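Local coordinates for cycloalternan-forming enzyme (Listeria monocytogenes serovar 1/2a, PDB 5F7U), which belongs to glycoside hydrolase family 31 and binds glucose-containing glycans, its TIM-barrel domain being joined to several beta-rich domains, one a carbohydrate-binding module, at residues Asp602-Thr606 against Phe607-Gln611. The protein carries 1 engineered substitution. Sequence-based numbering, arbitrary orientation.
With GLC (alpha-D-glucopyranose), chain F; GLC (alpha-D-glucopyranose), chain B.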
# COMPACT_ATOMS: atom_id res chain seq x y z
N ASP A 602 1.96 12.77 7.01
CA ASP A 602 1.93 13.52 8.28
C ASP A 602 0.55 13.39 8.89
O ASP A 602 -0.41 13.98 8.38
CB ASP A 602 2.22 15.00 8.03
CG ASP A 602 3.62 15.26 7.46
OD1 ASP A 602 4.52 14.42 7.61
OD2 ASP A 602 3.82 16.32 6.83
N GLN A 603 0.47 12.61 9.97
CA GLN A 603 -0.81 12.30 10.62
C GLN A 603 -0.74 12.49 12.13
O GLN A 603 0.33 12.50 12.74
CB GLN A 603 -1.28 10.88 10.26
CG GLN A 603 -1.37 10.65 8.75
CD GLN A 603 -1.89 9.27 8.41
OE1 GLN A 603 -1.11 8.37 8.13
NE2 GLN A 603 -3.21 9.08 8.52
N THR A 604 -1.89 12.65 12.76
CA THR A 604 -1.93 12.86 14.21
C THR A 604 -2.04 11.55 14.99
O THR A 604 -2.44 10.51 14.46
CB THR A 604 -3.08 13.77 14.64
OG1 THR A 604 -4.30 13.26 14.11
CG2 THR A 604 -2.89 15.20 14.14
N SER A 605 -1.70 11.62 16.27
CA SER A 605 -1.75 10.45 17.16
C SER A 605 -3.17 10.20 17.66
O SER A 605 -3.47 10.38 18.86
CB SER A 605 -0.75 10.61 18.31
OG SER A 605 0.57 10.58 17.78
N THR A 606 -4.03 9.77 16.75
CA THR A 606 -5.41 9.42 17.11
C THR A 606 -5.83 8.12 16.43
O THR A 606 -5.21 7.71 15.44
CB THR A 606 -6.43 10.50 16.69
OG1 THR A 606 -6.47 10.55 15.26
CG2 THR A 606 -6.07 11.88 17.23
N PHE A 607 -6.91 7.52 16.94
CA PHE A 607 -7.48 6.34 16.30
C PHE A 607 -8.08 6.67 14.93
O PHE A 607 -7.97 5.87 14.00
CB PHE A 607 -8.50 5.65 17.21
CG PHE A 607 -7.88 4.68 18.17
CD1 PHE A 607 -7.55 3.40 17.75
CD2 PHE A 607 -7.59 5.05 19.49
CE1 PHE A 607 -6.97 2.48 18.62
CE2 PHE A 607 -7.01 4.13 20.38
CZ PHE A 607 -6.70 2.85 19.93
N ASP A 608 -8.69 7.85 14.79
CA ASP A 608 -9.16 8.27 13.46
C ASP A 608 -8.02 8.30 12.43
O ASP A 608 -8.18 7.85 11.28
CB ASP A 608 -9.86 9.65 13.55
CG ASP A 608 -11.29 9.57 14.09
OD1 ASP A 608 -11.87 8.47 14.23
OD2 ASP A 608 -11.85 10.64 14.40
N SER A 609 -6.86 8.80 12.84
CA SER A 609 -5.71 8.82 11.93
C SER A 609 -5.21 7.41 11.63
O SER A 609 -4.86 7.13 10.49
CB SER A 609 -4.54 9.66 12.48
OG SER A 609 -4.98 11.01 12.65
N PHE A 610 -5.19 6.55 12.65
CA PHE A 610 -4.79 5.13 12.50
C PHE A 610 -5.70 4.50 11.43
O PHE A 610 -5.20 3.84 10.50
CB PHE A 610 -4.96 4.47 13.87
CG PHE A 610 -4.51 3.01 13.98
CD1 PHE A 610 -3.82 2.34 12.96
CD2 PHE A 610 -4.75 2.35 15.20
CE1 PHE A 610 -3.42 1.01 13.14
CE2 PHE A 610 -4.35 1.02 15.39
CZ PHE A 610 -3.67 0.36 14.36
N GLN A 611 -7.01 4.74 11.53
CA GLN A 611 -7.95 4.22 10.54
C GLN A 611 -7.62 4.71 9.14
O GLN A 611 -7.64 3.92 8.19
CB GLN A 611 -9.39 4.58 10.88
CG GLN A 611 -9.89 3.88 12.15
CD GLN A 611 -11.11 4.55 12.76
OE1 GLN A 611 -11.83 5.30 12.08
NE2 GLN A 611 -11.33 4.31 14.06
C1 GLC F . 4.93 21.09 6.93
C2 GLC F . 5.43 20.48 5.62
C3 GLC F . 5.63 18.97 5.74
C4 GLC F . 6.63 18.64 6.86
C5 GLC F . 6.10 19.30 8.15
C6 GLC F . 7.03 19.14 9.34
O1 GLC F . 3.58 20.71 7.18
O2 GLC F . 4.47 20.76 4.59
O3 GLC F . 6.06 18.45 4.48
O4 GLC F . 6.74 17.21 7.08
O5 GLC F . 5.78 20.70 8.04
O6 GLC F . 6.40 18.16 10.16
C1 GLC B . 7.86 16.55 6.44
C2 GLC B . 7.75 15.02 6.65
C3 GLC B . 7.99 14.59 8.11
C4 GLC B . 9.32 15.17 8.62
C5 GLC B . 9.47 16.65 8.25
C6 GLC B . 10.83 17.23 8.59
O2 GLC B . 6.53 14.53 6.09
O3 GLC B . 8.04 13.15 8.23
O4 GLC B . 9.40 15.02 10.05
O5 GLC B . 9.19 16.93 6.86
O6 GLC B . 10.73 18.65 8.36
O HOH W 1 -4.18 13.08 10.81
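With chi1 of 66°, Thr606 sets its OG1 between its own backbone N and carbonyl carbon, facing the first turn of helix 607-622, while Ser609, at chi1 -61°, swings OG back beside its backbone N toward the incoming loop. The result is an N-cap: Ser609 N donates to Thr606 OG1 over 3.0 Å, nearly straight at 159°. The backbone joins in where Phe610 N reaches Thr606 O at 3.0 Å, starting the helical bonding pattern. This helix follows the sixth strand, 597-599, of the family 31 TIM barrel, and the loop between them carries Asp602 into the glycan pocket.

Ser609 OG also meets the loop directly. It shares a hydroxyl-hydroxyl hydrogen bond of 2.8 Å with Thr604 OG1, and water 1 ties the same Ser609 OG to Thr604 N, which donates to the water. Thr604 is thus gripped through both its side chain and its backbone N. The chain of Gln603, extended beyond CG, brings NE2 to 3.2 Å from Ser609 O; its OE1 is hydrogen-bonded to the hydroxyls of Ser600 and Ser613, and Ser613 OG also bonds to Ser609 O. Phe607 and Phe610 turn their rings from the loop toward helix 642-653, both touching Leu644, and the Phe610 ring lies nearly parallel to that of Trp630.

At the other end of the loop, the Asp602 carboxylate faces two alpha-D-glucopyranose units, with Arg586 a long, weak ion-pair partner of OD2. The O2 hydroxyl of the chain B glucose donates a short 2.5 Å hydrogen bond to Asp602 OD1.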